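Local coordinates for hypothetical protein (Parabacteroides merdae, PDB 4OO3) that is a putative oxidoreductase that probably binds a nicotinamide cofactor through an N-terminal Rossmann fold joined to a C-terminal sheet domain, at residues 176-181 with 296-301; 241-246 with 426-431; 342-347 with 383-388; 205-210 with 280-285. All coordinates share one frame; numbering follows the deposited sequence.

How the interactions relate
All four interactions bear on the mixed nine-stranded sheet of the C-terminal domain. Interactions 1 and 2 are close neighbours, with centres about 13 Å apart, and they touch where Pro178 CB lies 3.8 Å from Ile246 CG2. Interaction 4 sits on strand 282-294, between strands 243-255 and 297-306 of interactions 2 and 1, but its centre is about 26 Å from that of interaction 2 and about 30 Å from that of interaction 1. Interaction 3 joins strands toward the far side of the sheet, about 39 Å centre to centre from interaction 4. Interaction 2 brings in helix 419-439, which also bonds to Asp147 in the last strand of the parallel Rossmann sheet.

Interaction 1 (176-181 with 296-301); sequences GSPEEP and GVTAKV
Thr298 faces Ser177 and Pro181 where the loop before strand 183-190 runs against the start of strand 297-306, at the parallel strand pair within the mixed sheet of the C-terminal domain. The backbone of Thr298 bonds to Lys175 and Ala182, and that of Lys300 to Ile183 and Lys185, so residues 176-181 loop away from the strand between bonded positions. Their own shape is held by a backbone bond from Ser177 N to Glu180 O. The side chain of Thr298 points into this loop. Its CB lies 3.7 Å from Ser177 C. From there the two branches part: with chi1 at -60°, OG1 stands anti to the carbonyl carbon and comes within 3.4 Å of Ser177 CA, while CG2 turns to Ser177 O at 3.5 Å. The same methyl also touches the proline ring, 3.8 Å from Pro181 CB. That ring also reaches along the strand, its CG packing 3.9 Å from Lys300 CB, whereas the rest of the lysine chain leads away toward Glu186, a long and weak ion pair. No direct hydrogen bond joins the two segments; a water does so instead. It lies 2.7 Å from Thr298 OG1. Gly296 O and Gly176 O are its other partners, the latter at 2.9 Å.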
loop_
_atom_site.group_PDB
_atom_site.type_symbol
_atom_site.label_atom_id
_atom_site.label_comp_id
_atom_site.label_asym_id
_atom_site.label_seq_id
_atom_site.Cartn_x
_atom_site.Cartn_y
_atom_site.Cartn_z
ATOM N N GLY A 176 -16.183 -15.204 12.631
ATOM C CA GLY A 176 -15.800 -14.497 13.836
ATOM C C GLY A 176 -16.879 -13.511 14.240
ATOM O O GLY A 176 -18.037 -13.631 13.828
ATOM N N SER A 177 -16.496 -12.521 15.034
ATOM C CA SER A 177 -17.444 -11.542 15.544
ATOM C C SER A 177 -16.690 -10.291 15.987
ATOM O O SER A 177 -15.483 -10.346 16.200
ATOM C CB SER A 177 -18.207 -12.142 16.723
ATOM O OG SER A 177 -17.298 -12.570 17.718
ATOM N N PRO A 178 -17.398 -9.158 16.132
ATOM C CA PRO A 178 -16.754 -7.945 16.630
ATOM C C PRO A 178 -15.885 -8.186 17.867
ATOM O O PRO A 178 -14.805 -7.611 17.980
ATOM C CB PRO A 178 -17.942 -7.052 16.976
ATOM C CG PRO A 178 -18.997 -7.465 16.014
ATOM C CD PRO A 178 -18.833 -8.947 15.868
ATOM N N GLU A 179 -16.350 -9.056 18.761
ATOM C CA GLU A 179 -15.639 -9.364 20.003
ATOM C C GLU A 179 -14.390 -10.212 19.735
ATOM O O GLU A 179 -13.370 -10.047 20.401
ATOM C CB GLU A 179 -16.565 -10.071 21.001
ATOM C CG GLU A 179 -17.940 -9.422 21.177
ATOM C CD GLU A 179 -19.016 -10.038 20.287
ATOM O OE1 GLU A 179 -19.345 -11.233 20.474
ATOM O OE2 GLU A 179 -19.542 -9.327 19.403
ATOM N N GLU A 180 -14.472 -11.116 18.762
ATOM C CA GLU A 180 -13.299 -11.884 18.331
ATOM C C GLU A 180 -13.247 -12.033 16.798
ATOM O O GLU A 180 -13.755 -13.006 16.233
ATOM C CB GLU A 180 -13.259 -13.242 19.030
ATOM C CG GLU A 180 -11.845 -13.764 19.210
ATOM C CD GLU A 180 -11.792 -15.013 20.060
ATOM O OE1 GLU A 180 -11.963 -16.121 19.503
ATOM O OE2 GLU A 180 -11.568 -14.883 21.283
ATOM N N PRO A 181 -12.638 -11.050 16.120
ATOM C CA PRO A 181 -12.547 -11.060 14.661
ATOM C C PRO A 181 -11.840 -12.289 14.111
ATOM O O PRO A 181 -10.936 -12.814 14.751
ATOM C CB PRO A 181 -11.728 -9.810 14.355
ATOM C CG PRO A 181 -11.981 -8.903 15.507
ATOM C CD PRO A 181 -12.108 -9.803 16.696
ATOM N N GLY A 296 -19.911 -10.843 5.806
ATOM C CA GLY A 296 -20.236 -11.587 7.024
ATOM C C GLY A 296 -19.046 -11.888 7.918
ATOM O O GLY A 296 -19.232 -12.310 9.056
ATOM N N VAL A 297 -17.829 -11.666 7.413
ATOM C CA VAL A 297 -16.599 -11.981 8.144
ATOM C C VAL A 297 -16.090 -10.734 8.852
ATOM O O VAL A 297 -15.855 -9.718 8.210
ATOM C CB VAL A 297 -15.495 -12.494 7.191
ATOM C CG1 VAL A 297 -14.226 -12.829 7.966
ATOM C CG2 VAL A 297 -15.986 -13.705 6.417
ATOM N N THR A 298 -15.913 -10.812 10.169
ATOM C CA THR A 298 -15.390 -9.687 10.929
ATOM C C THR A 298 -13.866 -9.602 10.774
ATOM O O THR A 298 -13.142 -10.542 11.109
ATOM C CB THR A 298 -15.746 -9.785 12.424
ATOM O OG1 THR A 298 -17.171 -9.811 12.584
ATOM C CG2 THR A 298 -15.187 -8.596 13.183
ATOM N N ALA A 299 -13.401 -8.471 10.248
ATOM C CA ALA A 299 -11.986 -8.201 10.098
ATOM C C ALA A 299 -11.595 -7.038 11.000
ATOM O O ALA A 299 -12.420 -6.178 11.305
ATOM C CB ALA A 299 -11.665 -7.880 8.647
ATOM N N LYS A 300 -10.340 -7.025 11.434
ATOM C CA LYS A 300 -9.807 -5.931 12.241
ATOM C C LYS A 300 -8.459 -5.521 11.669
ATOM O O LYS A 300 -7.568 -6.353 11.532
ATOM C CB LYS A 300 -9.649 -6.373 13.696
ATOM C CG LYS A 300 -8.722 -5.509 14.559
ATOM C CD LYS A 300 -9.455 -4.787 15.679
ATOM C CE LYS A 300 -8.504 -4.123 16.664
ATOM N NZ LYS A 300 -7.640 -5.109 17.371
ATOM N N VAL A 301 -8.304 -4.243 11.338
ATOM C CA VAL A 301 -7.006 -3.743 10.905
ATOM C C VAL A 301 -6.569 -2.579 11.774
ATOM O O VAL A 301 -7.396 -1.794 12.237
ATOM C CB VAL A 301 -6.989 -3.327 9.422
ATOM C CG1 VAL A 301 -7.414 -4.493 8.544
ATOM C CG2 VAL A 301 -7.871 -2.115 9.178
HETATM O O HOH W 1 -18.780 -11.854 11.715
#

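Interaction 2 (241-246 with 426-431)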
loop_
_atom_site.group_PDB
_atom_site.type_symbol
_atom_site.label_atom_id
_atom_site.label_comp_id
_atom_site.label_asym_id
_atom_site.label_seq_id
_atom_site.Cartn_x
_atom_site.Cartn_y
_atom_site.Cartn_z
ATOM N N LYS A 241 -23.146 -3.524 -0.494
ATOM C CA LYS A 241 -23.807 -4.684 0.104
ATOM C C LYS A 241 -22.942 -5.507 1.052
ATOM O O LYS A 241 -23.467 -6.143 1.948
ATOM C CB LYS A 241 -24.323 -5.601 -1.007
ATOM C CG LYS A 241 -25.385 -4.947 -1.872
ATOM C CD LYS A 241 -25.921 -5.899 -2.926
ATOM C CE LYS A 241 -27.092 -5.270 -3.667
ATOM N NZ LYS A 241 -27.682 -6.195 -4.672
ATOM N N ASP A 242 -21.628 -5.509 0.852
ATOM C CA ASP A 242 -20.761 -6.477 1.517
ATOM C C ASP A 242 -19.997 -5.927 2.715
ATOM O O ASP A 242 -19.397 -6.697 3.466
ATOM C CB ASP A 242 -19.754 -7.034 0.506
ATOM C CG ASP A 242 -20.417 -7.831 -0.613
ATOM O OD1 ASP A 242 -21.491 -8.414 -0.383
ATOM O OD2 ASP A 242 -19.848 -7.876 -1.728
ATOM N N ILE A 243 -20.006 -4.607 2.889
ATOM C CA ILE A 243 -19.199 -3.968 3.920
ATOM C C ILE A 243 -20.082 -3.279 4.945
ATOM O O ILE A 243 -20.902 -2.433 4.601
ATOM C CB ILE A 243 -18.223 -2.921 3.335
ATOM C CG1 ILE A 243 -17.297 -3.551 2.289
ATOM C CG2 ILE A 243 -17.402 -2.272 4.441
ATOM C CD1 ILE A 243 -16.321 -4.571 2.845
ATOM N N GLU A 244 -19.882 -3.644 6.204
ATOM C CA GLU A 244 -20.534 -3.003 7.330
ATOM C C GLU A 244 -19.452 -2.618 8.324
ATOM O O GLU A 244 -18.734 -3.484 8.826
ATOM C CB GLU A 244 -21.522 -3.972 7.993
ATOM C CG GLU A 244 -22.358 -3.357 9.112
ATOM C CD GLU A 244 -23.103 -4.388 9.957
ATOM O OE1 GLU A 244 -23.150 -5.582 9.591
ATOM O OE2 GLU A 244 -23.645 -3.996 11.007
ATOM N N LEU A 245 -19.328 -1.330 8.622
ATOM C CA LEU A 245 -18.364 -0.912 9.636
ATOM C C LEU A 245 -18.946 -1.129 11.011
ATOM O O LEU A 245 -20.113 -0.835 11.255
ATOM C CB LEU A 245 -17.934 0.546 9.464
ATOM C CG LEU A 245 -16.853 0.715 8.400
ATOM C CD1 LEU A 245 -17.473 0.944 7.031
ATOM C CD2 LEU A 245 -15.921 1.848 8.772
ATOM N N ILE A 246 -18.109 -1.644 11.903
ATOM C CA ILE A 246 -18.511 -1.987 13.248
ATOM C C ILE A 246 -17.909 -0.995 14.241
ATOM O O ILE A 246 -18.624 -0.447 15.072
ATOM C CB ILE A 246 -18.062 -3.420 13.584
ATOM C CG1 ILE A 246 -18.657 -4.415 12.578
ATOM C CG2 ILE A 246 -18.434 -3.789 15.012
ATOM C CD1 ILE A 246 -20.171 -4.435 12.520
ATOM N N LYS A 426 -12.360 -1.017 -0.910
ATOM C CA LYS A 426 -11.245 -0.753 -0.026
ATOM C C LYS A 426 -11.327 0.664 0.515
ATOM O O LYS A 426 -11.279 0.874 1.731
ATOM C CB LYS A 426 -9.946 -0.927 -0.810
ATOM C CG LYS A 426 -8.670 -0.820 -0.005
ATOM C CD LYS A 426 -7.552 -0.158 -0.800
ATOM C CE LYS A 426 -7.324 -0.797 -2.153
ATOM N NZ LYS A 426 -6.318 -0.099 -2.977
ATOM N N TYR A 427 -11.433 1.628 -0.397
ATOM C CA TYR A 427 -11.487 3.042 -0.031
ATOM C C TYR A 427 -12.792 3.417 0.669
ATOM O O TYR A 427 -12.802 4.316 1.517
ATOM C CB TYR A 427 -11.233 3.944 -1.250
ATOM C CG TYR A 427 -9.794 3.930 -1.681
ATOM C CD1 TYR A 427 -8.810 4.451 -0.856
ATOM C CD2 TYR A 427 -9.408 3.380 -2.902
ATOM C CE1 TYR A 427 -7.481 4.420 -1.225
ATOM C CE2 TYR A 427 -8.084 3.349 -3.283
ATOM C CZ TYR A 427 -7.126 3.870 -2.436
ATOM O OH TYR A 427 -5.805 3.861 -2.797
ATOM N N TYR A 428 -13.885 2.735 0.334
ATOM C CA TYR A 428 -15.124 2.900 1.094
ATOM C C TYR A 428 -14.881 2.522 2.552
ATOM O O TYR A 428 -15.286 3.244 3.466
ATOM C CB TYR A 428 -16.260 2.043 0.529
ATOM C CG TYR A 428 -17.508 2.090 1.390
ATOM C CD1 TYR A 428 -18.385 3.164 1.318
ATOM C CD2 TYR A 428 -17.793 1.074 2.289
ATOM C CE1 TYR A 428 -19.523 3.220 2.107
ATOM C CE2 TYR A 428 -18.930 1.118 3.086
ATOM C CZ TYR A 428 -19.789 2.195 2.992
ATOM O OH TYR A 428 -20.913 2.242 3.788
ATOM N N THR A 429 -14.211 1.389 2.761
ATOM C CA THR A 429 -13.902 0.918 4.110
ATOM C C THR A 429 -13.083 1.953 4.893
ATOM O O THR A 429 -13.457 2.324 6.008
ATOM C CB THR A 429 -13.173 -0.448 4.086
ATOM O OG1 THR A 429 -13.898 -1.372 3.255
ATOM C CG2 THR A 429 -13.066 -1.029 5.485
ATOM N N THR A 430 -11.994 2.450 4.306
ATOM C CA THR A 430 -11.107 3.361 5.037
ATOM C C THR A 430 -11.729 4.724 5.324
ATOM O O THR A 430 -11.641 5.213 6.453
ATOM C CB THR A 430 -9.774 3.586 4.320
ATOM O OG1 THR A 430 -10.007 4.079 2.999
ATOM C CG2 THR A 430 -8.972 2.282 4.256
ATOM N N THR A 431 -12.342 5.341 4.318
ATOM C CA THR A 431 -12.929 6.676 4.503
ATOM C C THR A 431 -14.157 6.662 5.429
ATOM O O THR A 431 -14.368 7.603 6.191
ATOM C CB THR A 431 -13.281 7.332 3.160
ATOM O OG1 THR A 431 -14.167 6.484 2.419
ATOM C CG2 THR A 431 -12.018 7.587 2.350
#
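Ile243 and Leu245, at the start of strand 243-255, run alongside Tyr428 and Thr429 of helix 419-439, the short strand and helix axes 9.4 Å apart and 19° from parallel. The alternate strand residues turn their side chains to the helix, which answers with a ring and a hydroxyl. Tyr428 has CG anti to its backbone N (chi1 174°), and Ile243 CG2 approaches the edge of its ring, in plane, 4.0 Å from Tyr428 CE2. Leu245 CD1 comes up obliquely to the same ring carbon. The ring is further held by stacking on Tyr239. Next to it, Thr429 OG1 lies 3.8 Å from Ile243 CG2 in van der Waals contact, its hydroxyl being hydrogen-bonded to Ala425 O one turn back. Leu245 CD2 completes the interface 3.7 Å from Thr429 O. On other sides of the helix, Lys426 forms a salt bridge with Asp147, and Tyr427 OH bonds to Asp147 and to Met121 N. A C-terminal helix laid against the outer strand of a mixed sheet and bonded to the Rossmann half fits the two-domain build of Gfo/Idh/MocA-type oxidoreductases.

Interaction 3 (342-347 with 383-388)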
loop_
_atom_site.group_PDB
_atom_site.type_symbol
_atom_site.label_atom_id
_atom_site.label_comp_id
_atom_site.label_asym_id
_atom_site.label_seq_id
_atom_site.Cartn_x
_atom_site.Cartn_y
_atom_site.Cartn_z
ATOM N N LEU A 342 5.620 -17.023 8.469
ATOM C CA LEU A 342 4.266 -17.568 8.401
ATOM C C LEU A 342 4.168 -18.870 9.196
ATOM O O LEU A 342 5.075 -19.702 9.144
ATOM C CB LEU A 342 3.886 -17.809 6.932
ATOM C CG LEU A 342 2.532 -18.450 6.596
ATOM C CD1 LEU A 342 1.349 -17.674 7.159
ATOM C CD2 LEU A 342 2.417 -18.585 5.083
ATOM N N PHE A 343 3.067 -19.032 9.934
ATOM C CA PHE A 343 2.805 -20.247 10.705
ATOM C C PHE A 343 1.413 -20.822 10.429
ATOM O O PHE A 343 0.464 -20.083 10.179
ATOM C CB PHE A 343 2.951 -19.963 12.205
ATOM C CG PHE A 343 4.334 -19.536 12.613
ATOM C CD1 PHE A 343 4.735 -18.219 12.476
ATOM C CD2 PHE A 343 5.233 -20.455 13.138
ATOM C CE1 PHE A 343 6.009 -17.824 12.841
ATOM C CE2 PHE A 343 6.511 -20.065 13.514
ATOM C CZ PHE A 343 6.898 -18.747 13.368
ATOM N N VAL A 344 1.314 -22.150 10.478
ATOM C CA VAL A 344 0.045 -22.870 10.424
ATOM C C VAL A 344 -0.228 -23.448 11.807
ATOM O O VAL A 344 0.571 -24.225 12.325
ATOM C CB VAL A 344 0.100 -24.039 9.418
ATOM C CG1 VAL A 344 -1.197 -24.847 9.449
ATOM C CG2 VAL A 344 0.395 -23.526 8.015
ATOM N N GLU A 345 -1.356 -23.073 12.400
ATOM C CA GLU A 345 -1.695 -23.498 13.752
ATOM C C GLU A 345 -3.039 -24.201 13.741
ATOM O O GLU A 345 -4.062 -23.584 13.457
ATOM C CB GLU A 345 -1.731 -22.288 14.688
ATOM C CG GLU A 345 -0.545 -21.354 14.504
ATOM C CD GLU A 345 -0.329 -20.406 15.675
ATOM O OE1 GLU A 345 -1.255 -20.232 16.497
ATOM O OE2 GLU A 345 0.774 -19.836 15.767
ATOM N N ALA A 346 -3.041 -25.496 14.033
ATOM C CA ALA A 346 -4.284 -26.251 14.026
ATOM C C ALA A 346 -5.189 -25.749 15.134
ATOM O O ALA A 346 -4.713 -25.309 16.184
ATOM C CB ALA A 346 -4.016 -27.735 14.193
ATOM N N VAL A 347 -6.493 -25.798 14.879
ATOM C CA VAL A 347 -7.496 -25.448 15.875
ATOM C C VAL A 347 -7.525 -26.560 16.921
ATOM O O VAL A 347 -7.319 -27.727 16.590
ATOM C CB VAL A 347 -8.881 -25.252 15.212
ATOM C CG1 VAL A 347 -10.001 -25.189 16.242
ATOM C CG2 VAL A 347 -8.872 -23.989 14.356
ATOM N N TRP A 383 3.094 -25.361 12.832
ATOM C CA TRP A 383 4.136 -25.515 11.810
ATOM C C TRP A 383 4.544 -24.173 11.221
ATOM O O TRP A 383 3.691 -23.393 10.797
ATOM C CB TRP A 383 3.639 -26.397 10.664
ATOM C CG TRP A 383 3.440 -27.831 11.035
ATOM C CD1 TRP A 383 4.318 -28.857 10.842
ATOM C CD2 TRP A 383 2.289 -28.399 11.662
ATOM N NE1 TRP A 383 3.784 -30.030 11.312
ATOM C CE2 TRP A 383 2.539 -29.777 11.822
ATOM C CE3 TRP A 383 1.067 -27.876 12.106
ATOM C CZ2 TRP A 383 1.611 -30.644 12.406
ATOM C CZ3 TRP A 383 0.142 -28.743 12.691
ATOM C CH2 TRP A 383 0.422 -30.110 12.833
ATOM N N GLN A 384 5.847 -23.908 11.186
ATOM C CA GLN A 384 6.366 -22.753 10.470
ATOM C C GLN A 384 6.565 -23.101 8.997
ATOM O O GLN A 384 7.056 -24.179 8.676
ATOM C CB GLN A 384 7.698 -22.300 11.059
ATOM C CG GLN A 384 8.304 -21.120 10.310
ATOM C CD GLN A 384 9.366 -20.386 11.100
ATOM O OE1 GLN A 384 9.599 -20.670 12.276
ATOM N NE2 GLN A 384 10.018 -19.427 10.453
ATOM N N VAL A 385 6.206 -22.172 8.116
ATOM C CA VAL A 385 6.442 -22.325 6.686
ATOM C C VAL A 385 7.838 -21.822 6.351
ATOM O O VAL A 385 8.076 -20.625 6.295
ATOM C CB VAL A 385 5.403 -21.563 5.839
ATOM C CG1 VAL A 385 5.662 -21.767 4.347
ATOM C CG2 VAL A 385 3.991 -22.013 6.192
ATOM N N GLU A 386 8.755 -22.754 6.130
ATOM C CA GLU A 386 10.129 -22.437 5.776
ATOM C C GLU A 386 10.162 -21.840 4.368
ATOM O O GLU A 386 9.740 -22.475 3.415
ATOM C CB GLU A 386 10.970 -23.717 5.839
ATOM C CG GLU A 386 12.478 -23.517 5.871
ATOM C CD GLU A 386 13.247 -24.834 5.790
ATOM O OE1 GLU A 386 12.622 -25.918 5.837
ATOM O OE2 GLU A 386 14.489 -24.787 5.673
ATOM N N ILE A 387 10.664 -20.616 4.252
ATOM C CA ILE A 387 10.715 -19.898 2.982
ATOM C C ILE A 387 12.166 -19.599 2.619
ATOM O O ILE A 387 12.855 -18.912 3.372
ATOM C CB ILE A 387 9.958 -18.563 3.085
ATOM C CG1 ILE A 387 8.488 -18.807 3.438
ATOM C CG2 ILE A 387 10.058 -17.779 1.779
ATOM C CD1 ILE A 387 7.806 -17.617 4.076
ATOM N N PRO A 388 12.638 -20.107 1.467
ATOM C CA PRO A 388 13.982 -19.780 0.979
ATOM C C PRO A 388 14.266 -18.274 0.888
ATOM O O PRO A 388 13.380 -17.489 0.540
ATOM C CB PRO A 388 13.999 -20.393 -0.416
ATOM C CG PRO A 388 13.088 -21.563 -0.309
ATOM C CD PRO A 388 12.008 -21.167 0.656
HETATM O O HOH W 2 7.649 -18.129 7.259
#
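Val344 and Trp383 exchange two nearly straight backbone hydrogen bonds, Val344 N to Trp383 O at 2.7 Å and Trp383 N to Val344 O at 2.8 Å. Two residues along the strands, Val385 N donates to Leu342 O at 2.9 Å. The return bond of that position is replaced by a water, which accepts from Leu342 N at 2.6 Å and donates to Val385 O at 2.7 Å, wedged in where the strands spread apart. The pairing is antiparallel and belongs to a split beta-alpha-beta unit: strand 341-346 leads through helix 352-369 to the parallel strand 374-379, and strand 382-386 turns back into the slot between them. On one side of the sheet lie Phe343 and Gln384, a non-hydrogen-bonded pair. Gln384 CG, anti to its backbone N (chi1 178°), makes an off-centre CH-pi contact 4.3 Å from the centroid of the Phe343 ring. The amide lies beside the CE2-CZ side of the ring, its plane turned 51° from it, with OE1 3.4 Å from Phe343 CE2; Arg331 adds a cation-pi contact to the same ring. On the opposite face, with Val344, Trp383 sets its indole edge at CE3 against Val344 O, and helix 352-369 packs on both residues through Tyr355, Glu356 and Leu359. Leu342 and Val385 lie side by side and point the same way, with Leu342 CG 3.9 Å from Val385 CG2.

Interaction 4 (205-210 with 280-285)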
loop_
_atom_site.group_PDB
_atom_site.type_symbol
_atom_site.label_atom_id
_atom_site.label_comp_id
_atom_site.label_asym_id
_atom_site.label_seq_id
_atom_site.Cartn_x
_atom_site.Cartn_y
_atom_site.Cartn_z
ATOM N N TRP A 205 4.725 18.472 5.255
ATOM C CA TRP A 205 3.278 18.222 5.198
ATOM C C TRP A 205 2.907 16.768 5.463
ATOM O O TRP A 205 1.717 16.457 5.590
ATOM C CB TRP A 205 2.666 18.685 3.863
ATOM C CG TRP A 205 3.437 18.258 2.666
ATOM C CD1 TRP A 205 4.342 19.007 1.968
ATOM C CD2 TRP A 205 3.396 16.979 2.026
ATOM N NE1 TRP A 205 4.861 18.276 0.937
ATOM C CE2 TRP A 205 4.296 17.026 0.945
ATOM C CE3 TRP A 205 2.680 15.796 2.256
ATOM C CZ2 TRP A 205 4.503 15.941 0.098
ATOM C CZ3 TRP A 205 2.887 14.715 1.409
ATOM C CH2 TRP A 205 3.792 14.796 0.349
ATOM N N TYR A 206 3.903 15.880 5.535
ATOM C CA TYR A 206 3.648 14.483 5.875
ATOM C C TYR A 206 2.969 14.369 7.241
ATOM O O TYR A 206 2.149 13.488 7.461
ATOM C CB TYR A 206 4.942 13.659 5.869
ATOM C CG TYR A 206 4.702 12.183 6.134
ATOM C CD1 TYR A 206 4.378 11.314 5.096
ATOM C CD2 TYR A 206 4.779 11.660 7.424
ATOM C CE1 TYR A 206 4.144 9.964 5.329
ATOM C CE2 TYR A 206 4.549 10.309 7.666
ATOM C CZ TYR A 206 4.232 9.469 6.615
ATOM O OH TYR A 206 3.995 8.133 6.842
ATOM N N LEU A 207 3.315 15.267 8.149
ATOM C CA LEU A 207 2.763 15.254 9.496
ATOM C C LEU A 207 1.471 16.076 9.618
ATOM O O LEU A 207 0.890 16.171 10.704
ATOM C CB LEU A 207 3.831 15.743 10.474
ATOM C CG LEU A 207 5.074 14.844 10.517
ATOM C CD1 LEU A 207 6.161 15.463 11.380
ATOM C CD2 LEU A 207 4.731 13.464 11.048
ATOM N N ASP A 208 1.030 16.668 8.506
ATOM C CA ASP A 208 -0.273 17.329 8.422
ATOM C C ASP A 208 -1.273 16.329 7.848
ATOM O O ASP A 208 -1.240 16.013 6.652
ATOM C CB ASP A 208 -0.184 18.573 7.532
ATOM C CG ASP A 208 -1.491 19.368 7.471
ATOM O OD1 ASP A 208 -2.494 18.993 8.122
ATOM O OD2 ASP A 208 -1.507 20.387 6.752
ATOM N N VAL A 209 -2.166 15.833 8.702
ATOM C CA VAL A 209 -3.137 14.810 8.296
ATOM C C VAL A 209 -4.137 15.296 7.244
ATOM O O VAL A 209 -4.817 14.480 6.627
ATOM C CB VAL A 209 -3.913 14.213 9.503
ATOM C CG1 VAL A 209 -2.951 13.535 10.474
ATOM C CG2 VAL A 209 -4.771 15.263 10.213
ATOM N N ASN A 210 -4.231 16.611 7.037
ATOM C CA ASN A 210 -5.055 17.151 5.953
ATOM C C ASN A 210 -4.412 16.956 4.578
ATOM O O ASN A 210 -5.086 16.972 3.555
ATOM C CB ASN A 210 -5.334 18.640 6.171
ATOM C CG ASN A 210 -6.202 18.910 7.392
ATOM O OD1 ASN A 210 -5.953 19.849 8.140
ATOM N ND2 ASN A 210 -7.226 18.096 7.589
ATOM N N ASP A 280 4.258 23.249 22.610
ATOM C CA ASP A 280 5.439 22.982 21.796
ATOM C C ASP A 280 5.482 21.509 21.326
ATOM O O ASP A 280 6.498 21.050 20.800
ATOM C CB ASP A 280 6.709 23.347 22.591
ATOM C CG ASP A 280 7.782 24.018 21.739
ATOM O OD1 ASP A 280 7.480 24.505 20.624
ATOM O OD2 ASP A 280 8.939 24.071 22.207
ATOM N N THR A 281 4.368 20.790 21.495
ATOM C CA THR A 281 4.276 19.365 21.181
ATOM C C THR A 281 3.309 19.141 20.020
ATOM O O THR A 281 2.128 19.473 20.122
ATOM C CB THR A 281 3.764 18.571 22.397
ATOM O OG1 THR A 281 4.586 18.856 23.532
ATOM C CG2 THR A 281 3.774 17.065 22.120
ATOM N N LEU A 282 3.806 18.576 18.924
ATOM C CA LEU A 282 2.968 18.304 17.756
ATOM C C LEU A 282 2.237 16.976 17.944
ATOM O O LEU A 282 2.862 15.965 18.257
ATOM C CB LEU A 282 3.822 18.275 16.488
ATOM C CG LEU A 282 3.153 17.834 15.185
ATOM C CD1 LEU A 282 2.054 18.804 14.800
ATOM C CD2 LEU A 282 4.186 17.729 14.081
ATOM N N LYS A 283 0.917 16.997 17.757
ATOM C CA LYS A 283 0.059 15.819 17.912
ATOM C C LYS A 283 -0.524 15.433 16.560
ATOM O O LYS A 283 -1.366 16.152 16.018
ATOM C CB LYS A 283 -1.091 16.116 18.871
ATOM C CG LYS A 283 -0.659 16.590 20.239
ATOM C CD LYS A 283 -0.348 15.434 21.169
ATOM C CE LYS A 283 -0.115 15.931 22.586
ATOM N NZ LYS A 283 -0.701 14.997 23.582
ATOM N N VAL A 284 -0.088 14.293 16.030
ATOM C CA VAL A 284 -0.449 13.869 14.682
ATOM C C VAL A 284 -1.352 12.658 14.786
ATOM O O VAL A 284 -0.984 11.684 15.443
ATOM C CB VAL A 284 0.808 13.485 13.879
ATOM C CG1 VAL A 284 0.452 13.025 12.466
ATOM C CG2 VAL A 284 1.770 14.657 13.832
ATOM N N TYR A 285 -2.518 12.716 14.138
ATOM C CA TYR A 285 -3.454 11.583 14.096
ATOM C C TYR A 285 -3.039 10.561 13.041
ATOM O O TYR A 285 -3.778 10.283 12.094
ATOM C CB TYR A 285 -4.892 12.057 13.850
ATOM C CG TYR A 285 -5.631 12.508 15.091
ATOM C CD1 TYR A 285 -5.580 13.839 15.519
ATOM C CD2 TYR A 285 -6.394 11.608 15.835
ATOM C CE1 TYR A 285 -6.262 14.255 16.650
ATOM C CE2 TYR A 285 -7.082 12.015 16.968
ATOM C CZ TYR A 285 -7.011 13.338 17.369
ATOM O OH TYR A 285 -7.686 13.745 18.491
#
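Leu207 and Val209 flank the N-cap of the short helix 209-212 and pack on Leu282, Val284 and Tyr285 at the start of strand 282-294, joining a turn to the mixed sheet of the C-terminal domain. Val284 sits in the middle. Its two methyls straddle the carbonyl of Leu207, CG1 and CG2 each 3.6 Å from Leu207 O, because chi1 of 179° sets CG1 anti to the backbone N and CG2 anti to the carbonyl carbon. Leu207 CB lies over Val284 CG2, and farther out Leu207 CD1 touches Leu282 CD2 at 4.0 Å; Phe260 of helix 257-264 packs on both leucines. At the other methyl, Val209 CG1 meets Val284 CG1 at 4.0 Å and reaches Tyr285 O at 3.7 Å, while the tyrosine ring leads away to a cation-pi contact with Arg250. Between the two packing residues Asp208 turns its side chain away from the strand. Its OD1 accepts from Asn210 N at 3.1 Å, a capping bond that arrives from above the carboxylate plane, 59° out of it, and OD1 also pairs with Lys275. OD2 bonds to Gln211 NE2. Toward the strand the contact is van der Waals packing of branched apolar side chains and two backbone carbonyls, with no direct hydrogen bond across; the capping bond and salt bridge of Asp208, on the side turned away, probably help to hold the turn.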